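Local coordinates for protein beta-L-arabinobiosidase (Bacteroides thetaiotaomicron, PDB 5MQR) that probably hydrolyses glycosidic linkages in plant pectin, as a multidomain gut-bacterial glycosidase that carries a beta-propeller domain, at residues 57-62 with 394-399; 64-69 with 116-121; 72-77 with 90-95; 101-106 with 147-152. One frame throughout, in Å; residues are numbered along the deposited sequence.

Interaction 1 (57-62 with 394-399); sequences VRANRE and NKEDMW
Val-57 and Met-398 form an antiparallel hydrogen-bonded pair: Val-57 N reaches Met-398 O at 3.1 Å in an almost straight bond (170°), and Met-398 N returns to Val-57 O at 3.0 Å. Their side chains rise side by side from the same face of the sheet, CB to CB 3.8 Å apart. CG2 of Val-57 rests against CB and CG of the selenomethionine, whose chain then bends away, and Tyr-91 packs on both residues. Past the pair, Asp-397 takes over from the backbone. With CG swung beside its own N (chi1 -62°), it presents OD1 to Ala-59 N at 3.0 Å, met nearly along the C-O axis. The methyl of Ala-59 comes to 3.5 Å from Glu-396 O and lies against CG of the same glutamate; Glu-396 and Asp-397 both face Val-393, as a classic beta bulge. Pairing of strand 52-57 with strand 397-403, far along the chain, is consistent with the closure of a beta propeller. Arg-359 bridges both acidic groups and Lys-365 pairs with Glu-396, while Arg-58 turns to the calcium ligand Asp-454. The contact is held by backbone pairing and one carboxylate-amide bond, and its charges are probably balanced by residues outside it.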
loop_
_atom_site.group_PDB
_atom_site.type_symbol
_atom_site.label_atom_id
_atom_site.label_comp_id
_atom_site.label_asym_id
_atom_site.label_seq_id
_atom_site.Cartn_x
_atom_site.Cartn_y
_atom_site.Cartn_z
ATOM N N VAL A 57 15.914 -19.090 22.255
ATOM C CA VAL A 57 16.263 -19.868 23.451
ATOM C C VAL A 57 15.002 -20.311 24.201
ATOM O O VAL A 57 14.161 -19.482 24.548
ATOM C CB VAL A 57 17.163 -19.064 24.421
ATOM C CG1 VAL A 57 17.570 -19.943 25.586
ATOM C CG2 VAL A 57 18.394 -18.498 23.702
ATOM N N ARG A 58 14.878 -21.620 24.421
ATOM C CA ARG A 58 13.766 -22.208 25.156
ATOM C C ARG A 58 14.308 -22.766 26.447
ATOM O O ARG A 58 14.984 -23.795 26.446
ATOM C CB ARG A 58 13.088 -23.330 24.346
ATOM C CG ARG A 58 11.840 -23.927 24.990
ATOM C CD ARG A 58 11.343 -25.162 24.257
ATOM N NE ARG A 58 10.050 -25.564 24.844
ATOM C CZ ARG A 58 9.902 -26.190 26.011
ATOM N NH1 ARG A 58 10.972 -26.554 26.717
ATOM N NH2 ARG A 58 8.677 -26.465 26.475
ATOM N N ALA A 59 14.008 -22.090 27.549
ATOM C CA ALA A 59 14.529 -22.484 28.875
ATOM C C ALA A 59 14.127 -23.906 29.232
ATOM O O ALA A 59 12.984 -24.303 28.994
ATOM C CB ALA A 59 14.041 -21.528 29.955
ATOM N N ASN A 60 15.059 -24.663 29.798
ATOM C CA ASN A 60 14.761 -26.015 30.284
ATOM C C ASN A 60 15.733 -26.407 31.364
ATOM O O ASN A 60 16.869 -26.770 31.071
ATOM C CB ASN A 60 14.834 -27.012 29.127
ATOM C CG ASN A 60 14.120 -28.326 29.417
ATOM O OD1 ASN A 60 14.181 -28.884 30.527
ATOM N ND2 ASN A 60 13.445 -28.840 28.399
ATOM N N ARG A 61 15.280 -26.357 32.613
ATOM C CA ARG A 61 16.106 -26.734 33.765
ATOM C C ARG A 61 16.417 -28.232 33.830
ATOM O O ARG A 61 17.504 -28.632 34.258
ATOM C CB ARG A 61 15.422 -26.307 35.063
ATOM C CG ARG A 61 16.240 -26.580 36.335
ATOM C CD ARG A 61 15.434 -26.192 37.562
ATOM N NE ARG A 61 14.987 -24.807 37.464
ATOM C CZ ARG A 61 13.879 -24.293 37.997
ATOM N NH1 ARG A 61 13.027 -25.021 38.705
ATOM N NH2 ARG A 61 13.612 -22.998 37.801
ATOM N N GLU A 62 15.452 -29.036 33.410
ATOM C CA GLU A 62 15.510 -30.477 33.556
ATOM C C GLU A 62 16.406 -31.096 32.508
ATOM O O GLU A 62 16.959 -32.141 32.754
ATOM C CB GLU A 62 14.106 -31.095 33.495
ATOM C CG GLU A 62 13.232 -30.736 34.699
ATOM C CD GLU A 62 12.539 -29.364 34.632
ATOM O OE1 GLU A 62 12.504 -28.713 33.569
ATOM O OE2 GLU A 62 12.015 -28.926 35.674
ATOM N N ASN A 394 8.109 -13.773 29.001
ATOM C CA ASN A 394 8.044 -14.144 30.429
ATOM C C ASN A 394 9.357 -14.003 31.189
ATOM O O ASN A 394 9.490 -14.576 32.261
ATOM C CB ASN A 394 7.540 -15.597 30.599
ATOM C CG ASN A 394 6.191 -15.829 29.979
ATOM O OD1 ASN A 394 5.315 -14.985 30.043
ATOM N ND2 ASN A 394 6.010 -16.989 29.395
ATOM N N LYS A 395 10.333 -13.265 30.662
ATOM C CA LYS A 395 11.718 -13.320 31.196
ATOM C C LYS A 395 12.222 -14.762 31.309
ATOM O O LYS A 395 12.929 -15.122 32.258
ATOM C CB LYS A 395 11.839 -12.638 32.547
ATOM C CG LYS A 395 11.073 -11.331 32.654
ATOM C CD LYS A 395 11.611 -10.489 33.816
ATOM C CE LYS A 395 10.802 -9.215 33.955
ATOM N NZ LYS A 395 11.064 -8.464 35.223
ATOM N N GLU A 396 11.888 -15.565 30.305
ATOM C CA GLU A 396 12.166 -17.014 30.332
ATOM C C GLU A 396 12.740 -17.523 29.017
ATOM O O GLU A 396 13.754 -18.223 28.996
ATOM C CB GLU A 396 10.879 -17.766 30.669
ATOM C CG GLU A 396 11.041 -19.276 30.807
ATOM C CD GLU A 396 9.844 -19.942 31.478
ATOM O OE1 GLU A 396 9.727 -19.819 32.715
ATOM O OE2 GLU A 396 9.027 -20.586 30.776
ATOM N N ASP A 397 12.043 -17.215 27.929
ATOM C CA ASP A 397 12.444 -17.633 26.594
ATOM C C ASP A 397 12.898 -16.396 25.798
ATOM O O ASP A 397 12.289 -15.345 25.911
ATOM C CB ASP A 397 11.263 -18.316 25.887
ATOM C CG ASP A 397 10.796 -19.561 26.601
ATOM O OD1 ASP A 397 11.670 -20.260 27.143
ATOM O OD2 ASP A 397 9.564 -19.862 26.619
HETATM N N MSE A 398 13.953 -16.549 24.991
HETATM C CA MSE A 398 14.490 -15.458 24.165
HETATM C C MSE A 398 13.965 -15.613 22.760
HETATM O O MSE A 398 13.952 -16.725 22.186
HETATM C CB MSE A 398 16.016 -15.397 24.196
HETATM C CG MSE A 398 16.641 -15.385 25.584
HETATM SE SE MSE A 398 15.802 -14.055 26.736
HETATM C CE MSE A 398 16.322 -12.462 25.713
ATOM N N TRP A 399 13.494 -14.494 22.212
ATOM C CA TRP A 399 12.881 -14.440 20.889
ATOM C C TRP A 399 13.480 -13.310 20.032
ATOM O O TRP A 399 14.097 -12.356 20.547
ATOM C CB TRP A 399 11.379 -14.160 21.020
ATOM C CG TRP A 399 10.568 -15.272 21.506
ATOM C CD1 TRP A 399 10.450 -15.699 22.791
ATOM C CD2 TRP A 399 9.692 -16.083 20.731
ATOM N NE1 TRP A 399 9.550 -16.727 22.866
ATOM C CE2 TRP A 399 9.081 -17.001 21.615
ATOM C CE3 TRP A 399 9.364 -16.128 19.373
ATOM C CZ2 TRP A 399 8.183 -17.962 21.192
ATOM C CZ3 TRP A 399 8.463 -17.101 18.940
ATOM C CH2 TRP A 399 7.880 -18.006 19.851
#

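Interaction 2 (64-69 with 116-121); sequences PEASNG and WTNPEI
Ala-66, which opens the 3-10 turn 66-67, meets the other segment twice: its methyl lies 3.8 Å from ND2 of Asn-118, and its O faces CD of Pro-119 at 3.4 Å. One water donates to Ala-66 O (2.7 Å) and to Pro-119 O, supplying a polar link where the two segments make no direct hydrogen bond. Next along, OD1 of Asn-118 lies 3.2 Å from CB of Ser-67. The serine OG, set between its backbone N and carbonyl carbon (chi1 70°), donates instead to OE2 of Glu-65 at 2.7 Å, from above the carboxylate plane. Asn-68 braces the turn from within, its OD1 accepting from Glu-65 N (3.1 Å). Gly-69 follows with a positive phi, which favours glycine, and lays its backbone N 4.2 Å from CG of Pro-119. Replacing Pro-119 with an alanine would probably open a gap beside the turn, since CG and CD carry the contacts with Ala-66, Ser-67 and Gly-69. The loop 64-69 thus packs against the residues leading into strand 120-123, an edge strand of a four-stranded sheet, probably a propeller blade, where Pro-119 also packs on Phe-106 of strand 104-110 and Tyr-91 of strand 86-94.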
loop_
_atom_site.group_PDB
_atom_site.type_symbol
_atom_site.label_atom_id
_atom_site.label_comp_id
_atom_site.label_asym_id
_atom_site.label_seq_id
_atom_site.Cartn_x
_atom_site.Cartn_y
_atom_site.Cartn_z
ATOM N N PRO A 64 19.280 -29.476 30.629
ATOM C CA PRO A 64 20.225 -28.434 30.262
ATOM C C PRO A 64 21.156 -28.866 29.108
ATOM O O PRO A 64 21.597 -30.032 29.025
ATOM C CB PRO A 64 21.032 -28.224 31.561
ATOM C CG PRO A 64 21.036 -29.581 32.202
ATOM C CD PRO A 64 19.639 -30.099 31.922
ATOM N N GLU A 65 21.485 -27.894 28.279
ATOM C CA GLU A 65 22.167 -28.117 27.021
ATOM C C GLU A 65 22.828 -26.777 26.666
ATOM O O GLU A 65 22.285 -25.723 27.014
ATOM C CB GLU A 65 21.084 -28.411 25.953
ATOM C CG GLU A 65 21.253 -29.663 25.126
ATOM C CD GLU A 65 20.174 -29.749 24.066
ATOM O OE1 GLU A 65 19.238 -30.550 24.225
ATOM O OE2 GLU A 65 20.247 -28.985 23.086
ATOM N N ALA A 66 23.938 -26.796 25.934
ATOM C CA ALA A 66 24.512 -25.540 25.394
ATOM C C ALA A 66 23.443 -24.624 24.725
ATOM O O ALA A 66 23.463 -23.412 24.931
ATOM C CB ALA A 66 25.680 -25.821 24.441
ATOM N N SER A 67 22.494 -25.222 23.993
ATOM C CA SER A 67 21.484 -24.487 23.224
ATOM C C SER A 67 20.449 -23.758 24.072
ATOM O O SER A 67 19.756 -22.900 23.537
ATOM C CB SER A 67 20.763 -25.406 22.214
ATOM O OG SER A 67 19.924 -26.349 22.867
ATOM N N ASN A 68 20.330 -24.106 25.364
ATOM C CA ASN A 68 19.410 -23.426 26.273
ATOM C C ASN A 68 20.084 -22.724 27.460
ATOM O O ASN A 68 19.427 -22.431 28.464
ATOM C CB ASN A 68 18.283 -24.373 26.731
ATOM C CG ASN A 68 18.763 -25.511 27.627
ATOM O OD1 ASN A 68 19.734 -25.383 28.382
ATOM N ND2 ASN A 68 18.056 -26.637 27.559
ATOM N N GLY A 69 21.380 -22.449 27.328
ATOM C CA GLY A 69 22.139 -21.781 28.376
ATOM C C GLY A 69 22.350 -22.631 29.610
ATOM O O GLY A 69 22.503 -22.095 30.712
ATOM N N TRP A 116 20.709 -19.956 14.570
ATOM C CA TRP A 116 21.643 -19.317 15.478
ATOM C C TRP A 116 22.629 -20.326 16.096
ATOM O O TRP A 116 22.304 -21.494 16.291
ATOM C CB TRP A 116 20.863 -18.649 16.614
ATOM C CG TRP A 116 19.974 -17.561 16.155
ATOM C CD1 TRP A 116 18.765 -17.691 15.540
ATOM C CD2 TRP A 116 20.228 -16.163 16.261
ATOM N NE1 TRP A 116 18.250 -16.450 15.249
ATOM C CE2 TRP A 116 19.126 -15.493 15.683
ATOM C CE3 TRP A 116 21.281 -15.410 16.780
ATOM C CZ2 TRP A 116 19.054 -14.108 15.604
ATOM C CZ3 TRP A 116 21.201 -14.041 16.727
ATOM C CH2 TRP A 116 20.097 -13.396 16.140
ATOM N N THR A 117 23.820 -19.849 16.432
ATOM C CA THR A 117 24.751 -20.610 17.249
ATOM C C THR A 117 24.200 -20.716 18.679
ATOM O O THR A 117 23.283 -19.965 19.079
ATOM C CB THR A 117 26.116 -19.912 17.325
ATOM O OG1 THR A 117 25.940 -18.593 17.850
ATOM C CG2 THR A 117 26.769 -19.826 15.934
ATOM N N ASN A 118 24.772 -21.631 19.442
ATOM C CA ASN A 118 24.433 -21.759 20.848
ATOM C C ASN A 118 24.880 -20.541 21.674
ATOM O O ASN A 118 25.900 -19.929 21.369
ATOM C CB ASN A 118 25.029 -23.055 21.430
ATOM C CG ASN A 118 24.405 -24.314 20.817
ATOM O OD1 ASN A 118 23.234 -24.339 20.423
ATOM N ND2 ASN A 118 25.193 -25.352 20.722
ATOM N N PRO A 119 24.093 -20.175 22.717
ATOM C CA PRO A 119 24.530 -19.120 23.641
ATOM C C PRO A 119 25.888 -19.480 24.177
ATOM O O PRO A 119 26.114 -20.617 24.564
ATOM C CB PRO A 119 23.503 -19.156 24.777
ATOM C CG PRO A 119 22.314 -19.812 24.192
ATOM C CD PRO A 119 22.746 -20.674 23.036
ATOM N N GLU A 120 26.775 -18.505 24.163
ATOM C CA GLU A 120 28.134 -18.645 24.612
ATOM C C GLU A 120 28.269 -17.615 25.737
ATOM O O GLU A 120 27.852 -16.469 25.558
ATOM C CB GLU A 120 29.037 -18.286 23.433
ATOM C CG GLU A 120 30.186 -19.220 23.147
ATOM C CD GLU A 120 31.123 -18.666 22.070
ATOM O OE1 GLU A 120 30.628 -18.270 20.988
ATOM O OE2 GLU A 120 32.350 -18.622 22.314
ATOM N N ILE A 121 28.846 -17.990 26.878
ATOM C CA ILE A 121 29.036 -17.029 27.970
ATOM C C ILE A 121 30.063 -15.982 27.524
ATOM O O ILE A 121 31.203 -16.323 27.194
ATOM C CB ILE A 121 29.484 -17.701 29.287
ATOM C CG1 ILE A 121 28.393 -18.667 29.808
ATOM C CG2 ILE A 121 29.782 -16.657 30.365
ATOM C CD1 ILE A 121 28.911 -19.721 30.764
HETATM O O HOH W 1 25.151 -22.320 26.669
#

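Interaction 3 (72-77 with 90-95); sequences WTYNHQ and QYLADP
Tyr-74 and Asp-94 pair through both backbone amides, Asp-94 N to Tyr-74 O at 3.0 Å and the longer Tyr-74 N to Asp-94 O at 3.3 Å. His-76 and Leu-92 repeat this antiparallel pattern. Between them Asn-75 and Ala-93 are a non-hydrogen-bonded pair; the side-chain amide of Asn-75 is satisfied separately: ND2 gives to Trp-72 O at 3.0 Å and to Glu-396 O, while OD1 takes a water at 2.6 Å that also accepts from Tyr-91 OH. Where the hairpin opens, Thr-73 N donates almost straight (170°) to Pro-95 O at 2.9 Å. A second water serves both Gln-77 O and Gln-90 OE1, and NE2 of Gln-90 bonds to Met-166 O. Other polar ends find partners beyond the hairpin: Tyr-74 OH at Glu-98, His-76 ND1 at Ser-392, His-76 NE2 at a phosphate oxygen of the phosphotyrosine at position 371, and Gln-77 OE1 at Lys-310 and Arg-152. Apolar cover comes from Trp-72, whose chi1 of -68° lays the indole alongside Pro-95; CD of Pro-95 lies over its face, 3.7 Å from the six-membered ring centroid, in a CH-pi contact. An alanine in place of Trp-72 would probably strip the proline of this cover and leave a gap beside Ala-93. Strands 74-83 and 86-94 form a hairpin in a four-stranded blade; strand 104-110 continues the sheet beyond 86-94, and strand 397-403 touches it through Met-398.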
loop_
_atom_site.group_PDB
_atom_site.type_symbol
_atom_site.label_atom_id
_atom_site.label_comp_id
_atom_site.label_asym_id
_atom_site.label_seq_id
_atom_site.Cartn_x
_atom_site.Cartn_y
_atom_site.Cartn_z
ATOM N N TRP A 72 19.416 -22.564 32.747
ATOM C CA TRP A 72 19.019 -21.352 33.463
ATOM C C TRP A 72 17.639 -20.898 32.932
ATOM O O TRP A 72 17.397 -20.914 31.715
ATOM C CB TRP A 72 20.090 -20.281 33.297
ATOM C CG TRP A 72 21.387 -20.602 33.983
ATOM C CD1 TRP A 72 21.894 -21.835 34.227
ATOM C CD2 TRP A 72 22.353 -19.673 34.480
ATOM N NE1 TRP A 72 23.096 -21.741 34.868
ATOM C CE2 TRP A 72 23.402 -20.423 35.041
ATOM C CE3 TRP A 72 22.423 -18.286 34.536
ATOM C CZ2 TRP A 72 24.510 -19.827 35.651
ATOM C CZ3 TRP A 72 23.511 -17.700 35.150
ATOM C CH2 TRP A 72 24.539 -18.465 35.693
ATOM N N THR A 73 16.727 -20.556 33.848
ATOM C CA THR A 73 15.334 -20.264 33.492
ATOM C C THR A 73 14.874 -18.815 33.693
ATOM O O THR A 73 13.724 -18.517 33.397
ATOM C CB THR A 73 14.356 -21.195 34.217
ATOM O OG1 THR A 73 14.377 -20.911 35.613
ATOM C CG2 THR A 73 14.732 -22.660 33.961
ATOM N N TYR A 74 15.754 -17.943 34.186
ATOM C CA TYR A 74 15.589 -16.500 34.096
ATOM C C TYR A 74 16.497 -16.000 32.991
ATOM O O TYR A 74 17.714 -16.026 33.133
ATOM C CB TYR A 74 15.934 -15.790 35.413
ATOM C CG TYR A 74 15.854 -14.273 35.306
ATOM C CD1 TYR A 74 14.640 -13.622 35.416
ATOM C CD2 TYR A 74 16.992 -13.501 35.085
ATOM C CE1 TYR A 74 14.550 -12.245 35.319
ATOM C CE2 TYR A 74 16.916 -12.124 34.978
ATOM C CZ TYR A 74 15.691 -11.501 35.090
ATOM O OH TYR A 74 15.603 -10.134 34.984
ATOM N N ASN A 75 15.891 -15.543 31.894
ATOM C CA ASN A 75 16.609 -15.070 30.724
ATOM C C ASN A 75 15.882 -13.809 30.247
ATOM O O ASN A 75 14.673 -13.869 29.996
ATOM C CB ASN A 75 16.610 -16.136 29.620
ATOM C CG ASN A 75 17.212 -17.478 30.067
ATOM O OD1 ASN A 75 18.439 -17.619 30.165
ATOM N ND2 ASN A 75 16.341 -18.473 30.331
ATOM N N HIS A 76 16.596 -12.679 30.106
ATOM C CA HIS A 76 15.943 -11.378 29.888
ATOM C C HIS A 76 16.889 -10.352 29.266
ATOM O O HIS A 76 18.086 -10.609 29.116
ATOM C CB HIS A 76 15.417 -10.877 31.233
ATOM C CG HIS A 76 14.386 -9.799 31.160
ATOM N ND1 HIS A 76 13.406 -9.736 30.189
ATOM C CD2 HIS A 76 14.145 -8.763 31.999
ATOM C CE1 HIS A 76 12.624 -8.705 30.421
ATOM N NE2 HIS A 76 13.047 -8.099 31.517
ATOM N N GLN A 77 16.321 -9.211 28.867
ATOM C CA GLN A 77 17.072 -8.009 28.499
ATOM C C GLN A 77 18.005 -8.222 27.315
ATOM O O GLN A 77 19.241 -8.135 27.459
ATOM C CB GLN A 77 17.835 -7.492 29.707
ATOM C CG GLN A 77 18.394 -6.094 29.503
ATOM C CD GLN A 77 17.926 -5.135 30.558
ATOM O OE1 GLN A 77 17.386 -4.065 30.232
ATOM N NE2 GLN A 77 18.078 -5.519 31.834
ATOM N N GLN A 90 22.664 -10.524 22.411
ATOM C CA GLN A 90 23.195 -10.593 23.778
ATOM C C GLN A 90 21.996 -10.675 24.709
ATOM O O GLN A 90 20.987 -10.031 24.446
ATOM C CB GLN A 90 23.976 -9.324 24.087
ATOM C CG GLN A 90 24.855 -9.405 25.299
ATOM C CD GLN A 90 25.134 -8.055 25.970
ATOM O OE1 GLN A 90 24.211 -7.372 26.402
ATOM N NE2 GLN A 90 26.410 -7.696 26.099
ATOM N N TYR A 91 22.087 -11.470 25.772
ATOM C CA TYR A 91 21.066 -11.486 26.804
ATOM C C TYR A 91 21.667 -11.868 28.150
ATOM O O TYR A 91 22.764 -12.401 28.215
ATOM C CB TYR A 91 19.873 -12.393 26.419
ATOM C CG TYR A 91 20.090 -13.884 26.457
ATOM C CD1 TYR A 91 20.565 -14.571 25.335
ATOM C CD2 TYR A 91 19.799 -14.618 27.604
ATOM C CE1 TYR A 91 20.747 -15.949 25.353
ATOM C CE2 TYR A 91 19.990 -16.000 27.642
ATOM C CZ TYR A 91 20.478 -16.658 26.530
ATOM O OH TYR A 91 20.645 -18.016 26.571
ATOM N N LEU A 92 20.941 -11.576 29.220
ATOM C CA LEU A 92 21.411 -11.928 30.531
ATOM C C LEU A 92 20.553 -12.959 31.201
ATOM O O LEU A 92 19.403 -13.136 30.864
ATOM C CB LEU A 92 21.609 -10.716 31.414
ATOM C CG LEU A 92 20.440 -9.861 31.812
ATOM C CD1 LEU A 92 19.791 -10.323 33.117
ATOM C CD2 LEU A 92 20.988 -8.418 31.934
ATOM N N ALA A 93 21.161 -13.658 32.145
ATOM C CA ALA A 93 20.548 -14.827 32.711
ATOM C C ALA A 93 21.003 -15.055 34.137
ATOM O O ALA A 93 22.153 -14.795 34.492
ATOM C CB ALA A 93 20.858 -16.054 31.841
ATOM N N ASP A 94 20.067 -15.552 34.935
ATOM C CA ASP A 94 20.325 -16.108 36.248
ATOM C C ASP A 94 19.666 -17.510 36.241
ATOM O O ASP A 94 18.771 -17.794 35.409
ATOM C CB ASP A 94 19.676 -15.253 37.345
ATOM C CG ASP A 94 20.317 -13.834 37.515
ATOM O OD1 ASP A 94 20.654 -13.150 36.528
ATOM O OD2 ASP A 94 20.423 -13.382 38.673
ATOM N N PRO A 95 20.089 -18.397 37.159
ATOM C CA PRO A 95 19.502 -19.734 37.152
ATOM C C PRO A 95 17.990 -19.785 37.313
ATOM O O PRO A 95 17.365 -20.663 36.714
ATOM C CB PRO A 95 20.205 -20.431 38.321
ATOM C CG PRO A 95 21.566 -19.823 38.273
ATOM C CD PRO A 95 21.297 -18.360 38.001
HETATM O O HOH W 2 19.808 -19.299 28.774
HETATM O O HOH W 3 22.137 -8.165 27.934
#

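Interaction 4 (101-106 with 147-152). With EDO (1,2-ethanediol), chain H.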
loop_
_atom_site.group_PDB
_atom_site.type_symbol
_atom_site.label_atom_id
_atom_site.label_comp_id
_atom_site.label_asym_id
_atom_site.label_seq_id
_atom_site.Cartn_x
_atom_site.Cartn_y
_atom_site.Cartn_z
ATOM N N PRO A 101 21.767 -14.375 42.497
ATOM C CA PRO A 101 22.950 -14.869 41.790
ATOM C C PRO A 101 22.971 -16.399 41.677
ATOM O O PRO A 101 22.223 -17.054 42.397
ATOM C CB PRO A 101 24.108 -14.378 42.650
ATOM C CG PRO A 101 23.534 -14.201 44.020
ATOM C CD PRO A 101 22.079 -13.893 43.854
ATOM N N PRO A 102 23.786 -16.977 40.794
ATOM C CA PRO A 102 24.698 -16.245 39.906
ATOM C C PRO A 102 24.014 -15.608 38.698
ATOM O O PRO A 102 22.811 -15.744 38.504
ATOM C CB PRO A 102 25.735 -17.316 39.489
ATOM C CG PRO A 102 25.030 -18.623 39.658
ATOM C CD PRO A 102 24.052 -18.431 40.788
ATOM N N SER A 103 24.800 -14.884 37.918
ATOM C CA SER A 103 24.283 -14.033 36.871
ATOM C C SER A 103 25.383 -13.838 35.854
ATOM O O SER A 103 26.552 -13.634 36.231
ATOM C CB SER A 103 23.865 -12.682 37.473
ATOM O OG SER A 103 23.171 -11.863 36.543
ATOM N N GLN A 104 25.020 -13.888 34.577
ATOM C CA GLN A 104 25.990 -13.752 33.502
ATOM C C GLN A 104 25.317 -13.276 32.246
ATOM O O GLN A 104 24.088 -13.203 32.204
ATOM C CB GLN A 104 26.670 -15.084 33.225
ATOM C CG GLN A 104 25.730 -16.152 32.716
ATOM C CD GLN A 104 26.275 -17.555 32.878
ATOM O OE1 GLN A 104 27.244 -17.797 33.597
ATOM N NE2 GLN A 104 25.639 -18.500 32.195
ATOM N N THR A 105 26.127 -12.977 31.228
ATOM C CA THR A 105 25.648 -12.502 29.940
ATOM C C THR A 105 26.058 -13.471 28.827
ATOM O O THR A 105 27.208 -13.888 28.764
ATOM C CB THR A 105 26.209 -11.092 29.675
ATOM O OG1 THR A 105 25.748 -10.219 30.713
ATOM C CG2 THR A 105 25.792 -10.535 28.265
ATOM N N PHE A 106 25.090 -13.817 27.983
ATOM C CA PHE A 106 25.245 -14.762 26.870
ATOM C C PHE A 106 25.318 -14.022 25.536
ATOM O O PHE A 106 24.764 -12.923 25.403
ATOM C CB PHE A 106 24.054 -15.700 26.787
ATOM C CG PHE A 106 24.055 -16.821 27.790
ATOM C CD1 PHE A 106 24.982 -17.854 27.694
ATOM C CD2 PHE A 106 23.069 -16.898 28.763
ATOM C CE1 PHE A 106 24.947 -18.933 28.589
ATOM C CE2 PHE A 106 23.017 -17.963 29.643
ATOM C CZ PHE A 106 23.957 -18.988 29.561
ATOM N N ALA A 147 28.078 -11.410 41.768
ATOM C CA ALA A 147 27.409 -10.181 41.341
ATOM C C ALA A 147 26.205 -10.459 40.460
ATOM O O ALA A 147 26.041 -11.566 39.941
ATOM C CB ALA A 147 28.388 -9.284 40.594
ATOM N N ILE A 148 25.385 -9.430 40.285
ATOM C CA ILE A 148 24.263 -9.440 39.372
ATOM C C ILE A 148 24.639 -8.580 38.178
ATOM O O ILE A 148 25.148 -7.480 38.341
ATOM C CB ILE A 148 22.976 -8.880 40.026
ATOM C CG1 ILE A 148 22.599 -9.689 41.282
ATOM C CG2 ILE A 148 21.810 -8.844 39.034
ATOM C CD1 ILE A 148 22.292 -11.159 41.056
HETATM N N MSE A 149 24.361 -9.092 36.978
HETATM C CA MSE A 149 24.601 -8.372 35.733
HETATM C C MSE A 149 23.346 -7.646 35.367
HETATM O O MSE A 149 22.238 -8.115 35.632
HETATM C CB MSE A 149 25.083 -9.272 34.568
HETATM C CG MSE A 149 26.425 -9.904 34.934
HETATM SE SE MSE A 149 27.515 -10.364 33.365
HETATM C CE MSE A 149 28.131 -8.528 32.937
ATOM N N HIS A 150 23.536 -6.471 34.771
ATOM C CA HIS A 150 22.454 -5.632 34.306
ATOM C C HIS A 150 23.019 -4.585 33.353
ATOM O O HIS A 150 23.908 -3.832 33.750
ATOM C CB HIS A 150 21.769 -4.918 35.470
ATOM C CG HIS A 150 20.516 -4.217 35.056
ATOM N ND1 HIS A 150 20.494 -2.892 34.674
ATOM C CD2 HIS A 150 19.256 -4.681 34.886
ATOM C CE1 HIS A 150 19.263 -2.561 34.330
ATOM N NE2 HIS A 150 18.492 -3.626 34.459
ATOM N N GLN A 151 22.521 -4.581 32.122
ATOM C CA GLN A 151 22.945 -3.683 31.033
ATOM C C GLN A 151 21.724 -3.163 30.339
ATOM O O GLN A 151 20.829 -3.961 30.057
ATOM C CB GLN A 151 23.577 -4.462 29.860
ATOM C CG GLN A 151 24.868 -5.091 30.090
ATOM C CD GLN A 151 24.782 -6.453 30.704
ATOM O OE1 GLN A 151 25.161 -6.611 31.836
ATOM N NE2 GLN A 151 24.325 -7.443 29.953
ATOM N N ARG A 152 21.735 -1.899 29.939
ATOM C CA ARG A 152 20.717 -1.375 29.006
ATOM C C ARG A 152 21.274 -1.183 27.605
ATOM O O ARG A 152 20.522 -0.775 26.705
ATOM C CB ARG A 152 20.169 -0.045 29.516
ATOM C CG ARG A 152 19.572 -0.094 30.906
ATOM C CD ARG A 152 18.302 -0.918 30.914
ATOM N NE ARG A 152 17.418 -0.480 31.986
ATOM C CZ ARG A 152 16.442 -1.213 32.537
ATOM N NH1 ARG A 152 16.147 -2.448 32.090
ATOM N NH2 ARG A 152 15.724 -0.677 33.536
HETATM C C1 EDO H . 15.407 -3.094 35.943
HETATM O O1 EDO H . 15.518 -4.129 34.938
HETATM C C2 EDO H . 13.989 -2.507 36.020
HETATM O O2 EDO H . 13.962 -1.120 36.369
HETATM O O HOH W 4 28.033 -12.168 38.211
#
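The Gln-151 amide is the flat group that reaches across: NE2 donates to OG1 of Thr-105 at 3.2 Å, the oxygen lying 30° out of the amide plane, while OE1 is taken by Asn-168 N. The contact is consistent with neighbouring blades of a beta propeller, strand 104-110 belonging to one four-stranded sheet and strand 148-157 forming an edge strand of the next. Further along, His-150 CE1 sits 3.5 Å above the centre of the Arg-152 guanidinium, covering one face. A 1,2-ethanediol, probably from the crystallisation liquor, places O1 near the plane at the edge of the imidazole, where NE2 of His-150 donates to it at 3.1 Å, and O2 at the edge of the guanidinium. The facing side chains are mixed. Selenomethionine Met-149, bent at chi3, crosses Thr-105 at about a right angle and brings SE to 3.2 Å from OG1, so that oxygen is approached by both SE and the Gln-151 amide. CD1 of Ile-148 touches Pro-101, 3.6 Å from its N, just ahead of the cis peptide before Pro-102. A water donates to both Ser-103 O and Ala-147 O. Ser-103 OG, anti to its own backbone N (chi1 -172°), is also hydrogen-bonded to OD1 of Asp-94, and it receives the N-H of Met-149 at 3.0 Å along an almost straight line of 172°.

Four contacts compare ways of holding a propeller together. Interaction 3 is internal to one blade and depends on regular strand pairing. Interaction 1 also uses strand pairing, but between distant parts of the chain, and charged side chains flank it. Interaction 4, between blades, relies mainly on side chains reaching a backbone amide or a hydroxyl. These three are buried, whereas interaction 2 is partly exposed and gains its polar link from water. Tyr-91 and Phe-106 tie the set together, and Tyr-91 O probably accepts from Phe-106 N. Asn-75 joins interactions 1 and 3, while Gln-77 and Arg-152 join 3 and 4.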